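Local coordinates for putative uronate isomerase (Thermotoga maritima, PDB 4NAR), which is of uncertain function: although named a putative uronate isomerase, it may act as a lactate racemase, at residues A[37-42]-A[74-79]; A[51-56]-A[62-67]; A[136-141]-A[212-217]. One frame throughout, in Å; residues are numbered along the deposited sequence.

Contact 1 of 3, residues A[37-42]-A[74-79]; sequences TDYTRV and RTMKIE. With ACT (acetate ion), chain E; SO4 (sulfate ion), chain C.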
loop_
_atom_site.group_PDB
_atom_site.type_symbol
_atom_site.label_atom_id
_atom_site.label_comp_id
_atom_site.label_asym_id
_atom_site.label_seq_id
_atom_site.Cartn_x
_atom_site.Cartn_y
_atom_site.Cartn_z
ATOM N N THR A 37 4.681 -9.180 1.246
ATOM C CA THR A 37 4.593 -7.794 1.700
ATOM C C THR A 37 5.843 -7.430 2.508
ATOM O O THR A 37 6.643 -8.316 2.883
ATOM C CB THR A 37 3.324 -7.575 2.575
ATOM O OG1 THR A 37 3.386 -8.407 3.745
ATOM C CG2 THR A 37 2.049 -7.916 1.789
ATOM N N ASP A 38 6.018 -6.139 2.792
ATOM C CA ASP A 38 7.243 -5.699 3.470
ATOM C C ASP A 38 6.980 -5.340 4.940
ATOM O O ASP A 38 5.863 -5.554 5.436
ATOM C CB ASP A 38 7.931 -4.550 2.715
ATOM C CG ASP A 38 7.074 -3.291 2.656
ATOM O OD1 ASP A 38 5.920 -3.359 3.146
ATOM O OD2 ASP A 38 7.544 -2.248 2.115
ATOM N N TYR A 39 8.004 -4.801 5.616
ATOM C CA TYR A 39 7.944 -4.494 7.060
ATOM C C TYR A 39 6.786 -3.531 7.349
ATOM O O TYR A 39 6.351 -3.375 8.497
ATOM C CB TYR A 39 9.269 -3.865 7.534
ATOM C CG TYR A 39 9.449 -2.433 7.046
ATOM C CD1 TYR A 39 9.956 -2.168 5.775
ATOM C CD2 TYR A 39 9.075 -1.344 7.845
ATOM C CE1 TYR A 39 10.096 -0.871 5.316
ATOM C CE2 TYR A 39 9.212 -0.040 7.390
ATOM C CZ TYR A 39 9.728 0.192 6.126
ATOM O OH TYR A 39 9.866 1.488 5.657
ATOM N N THR A 40 6.323 -2.885 6.281
ATOM C CA THR A 40 5.282 -1.868 6.319
ATOM C C THR A 40 3.900 -2.495 6.556
ATOM O O THR A 40 2.969 -1.827 7.033
ATOM C CB THR A 40 5.341 -1.036 4.993
ATOM O OG1 THR A 40 5.904 0.260 5.251
ATOM C CG2 THR A 40 3.993 -0.938 4.279
ATOM N N ARG A 41 3.770 -3.779 6.232
ATOM C CA ARG A 41 2.499 -4.490 6.415
ATOM C C ARG A 41 2.510 -5.403 7.634
ATOM O O ARG A 41 3.271 -6.379 7.688
ATOM C CB ARG A 41 2.161 -5.321 5.178
ATOM C CG ARG A 41 1.956 -4.488 3.925
ATOM C CD ARG A 41 0.569 -3.879 3.917
ATOM N NE ARG A 41 0.270 -3.320 2.604
ATOM C CZ ARG A 41 -0.256 -4.008 1.590
ATOM N NH1 ARG A 41 -0.566 -5.300 1.732
ATOM N NH2 ARG A 41 -0.478 -3.387 0.431
ATOM N N VAL A 42 1.668 -5.084 8.611
ATOM C CA VAL A 42 1.486 -5.967 9.760
ATOM C C VAL A 42 0.342 -6.941 9.449
ATOM O O VAL A 42 -0.836 -6.551 9.396
ATOM C CB VAL A 42 1.229 -5.162 11.064
ATOM C CG1 VAL A 42 1.343 -6.066 12.306
ATOM C CG2 VAL A 42 2.229 -4.007 11.160
ATOM N N ARG A 74 11.818 1.391 1.253
ATOM C CA ARG A 74 13.225 1.017 1.467
ATOM C C ARG A 74 13.438 -0.491 1.361
ATOM O O ARG A 74 12.488 -1.281 1.483
ATOM C CB ARG A 74 13.758 1.519 2.825
ATOM C CG ARG A 74 13.021 0.969 4.077
ATOM C CD ARG A 74 13.847 1.238 5.363
ATOM N NE ARG A 74 13.225 0.719 6.584
ATOM C CZ ARG A 74 13.344 -0.540 7.017
ATOM N NH1 ARG A 74 14.055 -1.423 6.319
ATOM N NH2 ARG A 74 12.740 -0.924 8.146
ATOM N N THR A 75 14.686 -0.884 1.122
ATOM C CA THR A 75 15.056 -2.283 1.156
ATOM C C THR A 75 14.964 -2.779 2.587
ATOM O O THR A 75 15.093 -2.001 3.545
ATOM C CB THR A 75 16.500 -2.497 0.667
ATOM O OG1 THR A 75 17.376 -1.610 1.386
ATOM C CG2 THR A 75 16.600 -2.210 -0.817
HETATM N N MSE A 76 14.744 -4.080 2.726
HETATM C CA MSE A 76 14.709 -4.704 4.038
HETATM C C MSE A 76 16.014 -5.395 4.383
HETATM O O MSE A 76 16.697 -5.942 3.505
HETATM C CB MSE A 76 13.556 -5.696 4.135
HETATM C CG MSE A 76 12.333 -5.069 4.787
HETATM SE SE MSE A 76 10.756 -6.039 4.311
HETATM C CE MSE A 76 10.911 -7.590 5.431
ATOM N N LYS A 77 16.350 -5.346 5.667
ATOM C CA LYS A 77 17.430 -6.151 6.202
ATOM C C LYS A 77 17.042 -7.642 6.228
ATOM O O LYS A 77 15.857 -7.992 6.333
ATOM C CB LYS A 77 17.773 -5.650 7.603
ATOM C CG LYS A 77 18.182 -4.186 7.624
ATOM C CD LYS A 77 19.704 -4.062 7.688
ATOM C CE LYS A 77 20.200 -2.690 7.233
ATOM N NZ LYS A 77 20.188 -2.580 5.735
ATOM N N ILE A 78 18.042 -8.511 6.126
ATOM C CA ILE A 78 17.820 -9.956 6.161
ATOM C C ILE A 78 16.982 -10.361 7.372
ATOM O O ILE A 78 16.050 -11.169 7.264
ATOM C CB ILE A 78 19.166 -10.721 6.142
ATOM C CG1 ILE A 78 19.750 -10.725 4.722
ATOM C CG2 ILE A 78 19.004 -12.160 6.646
ATOM C CD1 ILE A 78 21.270 -10.982 4.667
ATOM N N GLU A 79 17.303 -9.778 8.522
ATOM C CA GLU A 79 16.570 -10.060 9.746
ATOM C C GLU A 79 15.067 -9.772 9.601
ATOM O O GLU A 79 14.236 -10.530 10.102
ATOM C CB GLU A 79 17.183 -9.302 10.929
ATOM C CG GLU A 79 16.164 -8.715 11.862
ATOM C CD GLU A 79 15.906 -7.245 11.580
ATOM O OE1 GLU A 79 16.813 -6.571 11.037
ATOM O OE2 GLU A 79 14.800 -6.758 11.912
HETATM C C ACT E . -0.336 -5.760 -1.299
HETATM O O ACT E . -1.205 -4.916 -1.579
HETATM O OXT ACT E . -0.787 -6.839 -0.876
HETATM C CH3 ACT E . 1.133 -5.472 -1.465
HETATM S S SO4 C . 0.699 0.090 0.984
HETATM O O1 SO4 C . -0.159 -0.913 0.318
HETATM O O2 SO4 C . 2.094 -0.388 0.996
HETATM O O3 SO4 C . 0.662 1.397 0.306
HETATM O O4 SO4 C . 0.212 0.234 2.360
HETATM O O HOH W 1 10.208 -2.767 1.698
HETATM O O HOH W 2 10.355 2.754 3.441
#

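Contact 2 of 3, residues A[51-56]-A[62-67]; sequences NLYRFL and KEFHTL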
loop_
_atom_site.group_PDB
_atom_site.type_symbol
_atom_site.label_atom_id
_atom_site.label_comp_id
_atom_site.label_asym_id
_atom_site.label_seq_id
_atom_site.Cartn_x
_atom_site.Cartn_y
_atom_site.Cartn_z
ATOM N N ASN A 51 4.817 -22.191 6.805
ATOM C CA ASN A 51 4.146 -23.474 6.608
ATOM C C ASN A 51 4.217 -23.919 5.162
ATOM O O ASN A 51 4.443 -25.101 4.890
ATOM C CB ASN A 51 2.708 -23.449 7.121
ATOM C CG ASN A 51 2.639 -23.577 8.634
ATOM O OD1 ASN A 51 3.143 -24.552 9.205
ATOM N ND2 ASN A 51 2.044 -22.582 9.297
ATOM N N LEU A 52 4.053 -22.964 4.242
ATOM C CA LEU A 52 4.232 -23.236 2.818
ATOM C C LEU A 52 5.602 -23.848 2.555
ATOM O O LEU A 52 5.716 -24.856 1.852
ATOM C CB LEU A 52 4.093 -21.949 2.012
ATOM C CG LEU A 52 4.044 -22.087 0.493
ATOM C CD1 LEU A 52 2.853 -22.949 0.075
ATOM C CD2 LEU A 52 3.955 -20.714 -0.142
ATOM N N TYR A 53 6.633 -23.241 3.140
ATOM C CA TYR A 53 8.005 -23.717 2.980
ATOM C C TYR A 53 8.183 -25.116 3.563
ATOM O O TYR A 53 8.833 -25.961 2.960
ATOM C CB TYR A 53 8.976 -22.738 3.637
ATOM C CG TYR A 53 10.398 -23.236 3.821
ATOM C CD1 TYR A 53 11.263 -23.365 2.736
ATOM C CD2 TYR A 53 10.897 -23.528 5.094
ATOM C CE1 TYR A 53 12.577 -23.798 2.911
ATOM C CE2 TYR A 53 12.211 -23.958 5.278
ATOM C CZ TYR A 53 13.041 -24.090 4.184
ATOM O OH TYR A 53 14.338 -24.520 4.360
ATOM N N ARG A 54 7.598 -25.351 4.735
ATOM C CA ARG A 54 7.727 -26.634 5.406
ATOM C C ARG A 54 7.199 -27.776 4.528
ATOM O O ARG A 54 7.908 -28.751 4.255
ATOM C CB ARG A 54 6.984 -26.598 6.736
ATOM C CG ARG A 54 7.671 -27.375 7.839
ATOM C CD ARG A 54 7.013 -28.728 8.094
ATOM N NE ARG A 54 7.239 -29.146 9.476
ATOM C CZ ARG A 54 6.416 -28.865 10.484
ATOM N NH1 ARG A 54 5.295 -28.183 10.259
ATOM N NH2 ARG A 54 6.711 -29.270 11.716
ATOM N N PHE A 55 5.953 -27.631 4.084
ATOM C CA PHE A 55 5.319 -28.596 3.196
ATOM C C PHE A 55 6.049 -28.745 1.871
ATOM O O PHE A 55 6.099 -29.842 1.304
ATOM C CB PHE A 55 3.868 -28.192 2.944
ATOM C CG PHE A 55 3.016 -28.217 4.182
ATOM C CD1 PHE A 55 3.251 -29.153 5.184
ATOM C CD2 PHE A 55 1.990 -27.298 4.357
ATOM C CE1 PHE A 55 2.466 -29.181 6.333
ATOM C CE2 PHE A 55 1.202 -27.318 5.502
ATOM C CZ PHE A 55 1.442 -28.261 6.490
ATOM N N LEU A 56 6.596 -27.643 1.368
ATOM C CA LEU A 56 7.388 -27.700 0.148
ATOM C C LEU A 56 8.653 -28.534 0.341
ATOM O O LEU A 56 9.056 -29.262 -0.569
ATOM C CB LEU A 56 7.756 -26.297 -0.337
ATOM C CG LEU A 56 7.016 -25.736 -1.550
ATOM C CD1 LEU A 56 5.797 -26.582 -1.912
ATOM C CD2 LEU A 56 6.623 -24.298 -1.278
ATOM N N LYS A 62 13.924 -27.806 -3.881
ATOM C CA LYS A 62 15.360 -27.538 -3.944
ATOM C C LYS A 62 15.714 -26.076 -3.623
ATOM O O LYS A 62 16.698 -25.790 -2.939
ATOM C CB LYS A 62 15.910 -27.927 -5.316
ATOM C CG LYS A 62 15.775 -29.418 -5.633
ATOM C CD LYS A 62 16.582 -30.266 -4.644
ATOM C CE LYS A 62 15.809 -31.511 -4.197
ATOM N NZ LYS A 62 16.127 -31.862 -2.769
ATOM N N GLU A 63 14.894 -25.153 -4.112
ATOM C CA GLU A 63 15.198 -23.734 -4.008
ATOM C C GLU A 63 13.976 -22.879 -3.660
ATOM O O GLU A 63 12.965 -22.879 -4.375
ATOM C CB GLU A 63 15.795 -23.258 -5.318
ATOM C CG GLU A 63 17.148 -22.654 -5.163
ATOM C CD GLU A 63 18.026 -22.912 -6.364
ATOM O OE1 GLU A 63 18.341 -21.944 -7.097
ATOM O OE2 GLU A 63 18.404 -24.088 -6.570
ATOM N N PHE A 64 14.089 -22.144 -2.563
ATOM C CA PHE A 64 12.999 -21.333 -2.049
ATOM C C PHE A 64 13.460 -19.881 -2.082
ATOM O O PHE A 64 14.193 -19.423 -1.197
ATOM C CB PHE A 64 12.689 -21.770 -0.616
ATOM C CG PHE A 64 11.457 -21.136 -0.031
ATOM C CD1 PHE A 64 11.549 -19.971 0.732
ATOM C CD2 PHE A 64 10.202 -21.719 -0.230
ATOM C CE1 PHE A 64 10.390 -19.389 1.283
ATOM C CE2 PHE A 64 9.042 -21.153 0.310
ATOM C CZ PHE A 64 9.130 -19.992 1.072
ATOM N N HIS A 65 13.067 -19.173 -3.132
ATOM C CA HIS A 65 13.427 -17.774 -3.295
ATOM C C HIS A 65 12.293 -16.868 -2.809
ATOM O O HIS A 65 11.113 -17.200 -2.949
ATOM C CB HIS A 65 13.734 -17.495 -4.759
ATOM C CG HIS A 65 14.999 -18.143 -5.244
ATOM N ND1 HIS A 65 16.170 -17.438 -5.432
ATOM C CD2 HIS A 65 15.270 -19.422 -5.587
ATOM C CE1 HIS A 65 17.109 -18.259 -5.868
ATOM N NE2 HIS A 65 16.593 -19.468 -5.968
ATOM N N THR A 66 12.637 -15.721 -2.227
ATOM C CA THR A 66 11.606 -14.757 -1.852
ATOM C C THR A 66 11.870 -13.379 -2.434
ATOM O O THR A 66 13.020 -13.022 -2.699
ATOM C CB THR A 66 11.391 -14.669 -0.313
ATOM O OG1 THR A 66 12.116 -13.545 0.230
ATOM C CG2 THR A 66 11.792 -16.004 0.364
ATOM N N LEU A 67 10.796 -12.619 -2.646
ATOM C CA LEU A 67 10.888 -11.290 -3.238
ATOM C C LEU A 67 10.028 -10.353 -2.404
ATOM O O LEU A 67 8.817 -10.574 -2.202
ATOM C CB LEU A 67 10.388 -11.281 -4.694
ATOM C CG LEU A 67 11.046 -10.399 -5.776
ATOM C CD1 LEU A 67 10.040 -10.097 -6.868
ATOM C CD2 LEU A 67 11.676 -9.104 -5.257
#

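Contact 3 of 3, residues A[136-141]-A[212-217]; sequences RLLFED and EKIKAR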
loop_
_atom_site.group_PDB
_atom_site.type_symbol
_atom_site.label_atom_id
_atom_site.label_comp_id
_atom_site.label_asym_id
_atom_site.label_seq_id
_atom_site.Cartn_x
_atom_site.Cartn_y
_atom_site.Cartn_z
ATOM N N ARG A 136 12.546 -8.908 -12.884
ATOM C CA ARG A 136 12.768 -9.954 -13.885
ATOM C C ARG A 136 12.669 -11.356 -13.273
ATOM O O ARG A 136 12.514 -12.345 -14.003
ATOM C CB ARG A 136 14.089 -9.749 -14.628
ATOM C CG ARG A 136 15.267 -9.518 -13.709
ATOM C CD ARG A 136 16.556 -9.455 -14.511
ATOM N NE ARG A 136 17.558 -10.348 -13.927
ATOM C CZ ARG A 136 17.974 -11.485 -14.482
ATOM N NH1 ARG A 136 17.499 -11.872 -15.662
ATOM N NH2 ARG A 136 18.884 -12.227 -13.860
ATOM N N LEU A 137 12.713 -11.431 -11.941
ATOM C CA LEU A 137 12.514 -12.708 -11.246
ATOM C C LEU A 137 11.223 -13.424 -11.632
ATOM O O LEU A 137 11.205 -14.653 -11.720
ATOM C CB LEU A 137 12.576 -12.552 -9.727
ATOM C CG LEU A 137 13.946 -12.708 -9.056
ATOM C CD1 LEU A 137 13.840 -12.220 -7.615
ATOM C CD2 LEU A 137 14.420 -14.163 -9.087
ATOM N N LEU A 138 10.153 -12.665 -11.875
ATOM C CA LEU A 138 8.893 -13.257 -12.332
ATOM C C LEU A 138 9.022 -14.198 -13.522
ATOM O O LEU A 138 8.165 -15.065 -13.703
ATOM C CB LEU A 138 7.873 -12.180 -12.687
ATOM C CG LEU A 138 7.289 -11.494 -11.458
ATOM C CD1 LEU A 138 6.121 -10.618 -11.889
ATOM C CD2 LEU A 138 6.879 -12.525 -10.397
ATOM N N PHE A 139 10.079 -14.038 -14.324
ATOM C CA PHE A 139 10.180 -14.768 -15.591
ATOM C C PHE A 139 11.309 -15.783 -15.658
ATOM O O PHE A 139 11.604 -16.310 -16.731
ATOM C CB PHE A 139 10.249 -13.785 -16.762
ATOM C CG PHE A 139 9.224 -12.696 -16.655
ATOM C CD1 PHE A 139 7.869 -12.978 -16.854
ATOM C CD2 PHE A 139 9.597 -11.414 -16.285
ATOM C CE1 PHE A 139 6.906 -11.983 -16.715
ATOM C CE2 PHE A 139 8.640 -10.408 -16.141
ATOM C CZ PHE A 139 7.286 -10.695 -16.353
ATOM N N GLU A 140 11.931 -16.053 -14.517
ATOM C CA GLU A 140 12.963 -17.087 -14.433
ATOM C C GLU A 140 12.340 -18.484 -14.348
ATOM O O GLU A 140 11.113 -18.613 -14.329
ATOM C CB GLU A 140 13.886 -16.821 -13.248
ATOM C CG GLU A 140 14.120 -15.340 -13.055
ATOM C CD GLU A 140 15.557 -15.008 -12.748
ATOM O OE1 GLU A 140 16.249 -15.875 -12.160
ATOM O OE2 GLU A 140 15.989 -13.883 -13.101
ATOM N N ASP A 141 13.177 -19.519 -14.311
ATOM C CA ASP A 141 12.676 -20.898 -14.327
ATOM C C ASP A 141 12.035 -21.350 -13.005
ATOM O O ASP A 141 12.529 -22.273 -12.352
ATOM C CB ASP A 141 13.793 -21.874 -14.745
ATOM C CG ASP A 141 15.058 -21.745 -13.875
ATOM O OD1 ASP A 141 15.100 -20.865 -12.980
ATOM O OD2 ASP A 141 16.023 -22.523 -14.094
ATOM N N GLU A 212 0.628 -13.353 -18.763
ATOM C CA GLU A 212 0.857 -13.998 -20.044
ATOM C C GLU A 212 2.296 -14.515 -20.157
ATOM O O GLU A 212 2.524 -15.636 -20.612
ATOM C CB GLU A 212 0.590 -13.003 -21.164
ATOM C CG GLU A 212 -0.478 -13.444 -22.152
ATOM C CD GLU A 212 -0.172 -12.966 -23.560
ATOM O OE1 GLU A 212 0.308 -11.813 -23.710
ATOM O OE2 GLU A 212 -0.379 -13.751 -24.509
ATOM N N LYS A 213 3.270 -13.700 -19.750
ATOM C CA LYS A 213 4.673 -14.076 -19.921
ATOM C C LYS A 213 5.224 -14.993 -18.807
ATOM O O LYS A 213 6.256 -15.647 -18.990
ATOM C CB LYS A 213 5.549 -12.834 -20.103
ATOM C CG LYS A 213 5.312 -12.104 -21.432
ATOM C CD LYS A 213 5.626 -13.014 -22.630
ATOM C CE LYS A 213 4.444 -13.070 -23.618
ATOM N NZ LYS A 213 4.338 -14.402 -24.302
ATOM N N ILE A 214 4.539 -15.051 -17.666
ATOM C CA ILE A 214 4.926 -15.975 -16.592
ATOM C C ILE A 214 4.633 -17.415 -16.985
ATOM O O ILE A 214 3.488 -17.750 -17.284
ATOM C CB ILE A 214 4.160 -15.689 -15.286
ATOM C CG1 ILE A 214 4.562 -14.325 -14.725
ATOM C CG2 ILE A 214 4.378 -16.823 -14.261
ATOM C CD1 ILE A 214 3.666 -13.865 -13.601
ATOM N N LYS A 215 5.660 -18.267 -16.971
ATOM C CA LYS A 215 5.478 -19.687 -17.291
ATOM C C LYS A 215 5.234 -20.579 -16.076
ATOM O O LYS A 215 4.597 -21.625 -16.199
ATOM C CB LYS A 215 6.654 -20.226 -18.112
ATOM C CG LYS A 215 7.929 -19.420 -17.983
ATOM C CD LYS A 215 8.536 -19.199 -19.372
ATOM C CE LYS A 215 8.630 -20.506 -20.170
ATOM N NZ LYS A 215 8.013 -20.378 -21.524
ATOM N N ALA A 216 5.744 -20.177 -14.912
ATOM C CA ALA A 216 5.399 -20.864 -13.668
ATOM C C ALA A 216 3.882 -20.842 -13.454
ATOM O O ALA A 216 3.188 -19.980 -14.001
ATOM C CB ALA A 216 6.089 -20.199 -12.485
ATOM N N ARG A 217 3.369 -21.787 -12.665
ATOM C CA ARG A 217 2.010 -21.671 -12.123
ATOM C C ARG A 217 1.995 -20.569 -11.059
ATOM O O ARG A 217 2.893 -20.514 -10.211
ATOM C CB ARG A 217 1.554 -22.987 -11.485
ATOM C CG ARG A 217 1.425 -24.172 -12.449
ATOM C CD ARG A 217 0.886 -25.399 -11.708
ATOM N NE ARG A 217 -0.486 -25.199 -11.232
ATOM C CZ ARG A 217 -1.163 -26.070 -10.486
ATOM N NH1 ARG A 217 -0.592 -27.214 -10.106
ATOM N NH2 ARG A 217 -2.412 -25.790 -10.113
#

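Contact 1 of 3, residues A[37-42]-A[74-79]
Tyr39 and Met76 come closest along the backbones, CA to CA 7.4 Å, where a type I beta turn from Asp38 to Arg41 faces the run leading into helix 78-85. The guanidinium of Arg74 lies flat over one face of the Tyr39 ring, planes 16° apart, in a stacked cation-pi pair with Arg74 CZ 3.8 Å from the ring centroid. Tyr39 places CG between its own N and carbonyl carbon (chi1 73°), which swings the ring across to meet the arginine. Met76, built as selenomethionine, sets SE 3.6 Å from Asp38 CB, while its CG approaches Tyr39 CD1 obliquely. Two waters supply the polar links: one donates to Asp38 OD2 and Arg74 O, the other accepts from Arg74 N and pairs with Tyr39 OH. Asp38 OD2 is also bonded to His73. At the turn's end, Arg41 NH2 donates to acetate O at 2.6 Å; its sulfate contact is very short and doubtful. Both ions, probably from the crystallisation liquor, are consistent with a pocket suited to anions; His154 and Lys164 also hold the sulfate. Salt bridges from Arg74 to Asp280 and Glu80 probably hold the guanidinium over the ring and balance its charge.

Contact 2 of 3, residues A[51-56]-A[62-67]
Tyr53 and Phe64 illustrate how an aromatic pair helps pack a helix against a sheet. The tyrosine brings the CD1 edge of its ring over the face of Phe64, CD1 lying 3.6 Å from Phe64 CD2, with centroids 4.9 Å apart and planes at 67°, an edge-to-face stack. The CB of Tyr53 presses on the same phenylalanine as a CH-pi contact, 4.0 Å from the ring centroid. In Tyr53 the ring carbon CG is trans to the main-chain nitrogen (chi1 167°), which turns the CD1 edge toward the face of Phe64 that CB already meets. The phenol end is held by a hydrogen bond from Tyr53 OH to Glu91, beyond the two segments.

Packing slackens toward Leu56, whose CD2 comes to the rim of Phe64 near the ring plane, 4.3 Å from CE2. On the partly exposed side of the strand, Glu63 points away from the helix, and His65 takes no part in the contact with it: His65 NE2 donates almost straight to Glu63 OE1 (3.2 Å, 173°), on the lone pair that is anti to the other carboxylate oxygen, while His65 ND1 is bonded to His97. An alanine in place of Phe64 would probably open a gap beneath Tyr53 and leave its ring edge without a face to rest on. Strand 31-36, helix 45-58 and strand 63-68 form a beta-alpha-beta unit with adjacent parallel strands, and this buried contact between the crossover helix and its following strand is the packing expected of such a unit in an alpha/beta fold.

Contact 3 of 3, residues A[136-141]-A[212-217]
Phe139 and Ile214 stand at the closest approach of the two backbones, CA to CA 5.5 Å, and what joins the segments is apolar contact; no hydrogen bond or salt bridge spans them. The Phe139 ring brings its CE1 corner to the end of helix 198-213 and the residue that follows, 3.9 Å from Ile214 CG1 and 3.7 Å from Lys213 CB. Both neighbours meet the ring obliquely. The two side chains Phe139 and Ile214 cross at about a right angle. In Ile214, CG1 sits opposite the carbonyl carbon across the CA–CB bond (chi1 -66°), and this branch meets both Phe139 CE1 and the carbonyl oxygen of Leu138, the latter at 3.8 Å. A looser touch between the methyls, Leu138 CD1 and Ile214 CD1 at 4.4 Å, extends the patch inward, where both side chains also rest on Ile145. Of Lys213 it is the aliphatic base that packs, while the rest of its bent chain leads away from the contact; the residue is exposed. The charged interaction stays within one segment. Arg136 and Glu140 are paired by charge alone: Glu140 OE2 lies over the guanidinium face, 3.4 Å from Arg136 NH2, with no N-H aimed at it. Backbone bonds from Phe139 N to Arg136 O and from Glu140 N to Leu137 O wind the short 3-10 turn that presents Leu138 and Phe139. Phe139 also reaches Ala108 and Val110 of strand 107-113. The turn leads into strand 144-150 and the connection into strand 217-227; these strands are adjacent and parallel in the mixed alpha/beta sheet and joined by a long link that includes three helices, consistent with an elaborated beta-alpha-beta crossover.

From the N terminus, the chain leaves strand 31-36 through the turn at 37-42, climbs helix 45-58, returns along strand 63-68 and comes back at 74-79, where contact 1 closes the loop. Contact 2, shorter, is nested inside that loop. Contact 3 comes later, in series with both: it closes a much longer loop between the lead-in to strand 144-150 and the lead-in to strand 217-227. None of the loops cross. Centres of contacts 2 and 3 lie about 17 Å apart, yet Leu67 CG and Leu137 CD1 touch at 3.8 Å. Around one mixed sheet, contact 1 joins loops after adjacent strands, contact 2 packs helix on strand, and contact 3 sets a turn against a helix end.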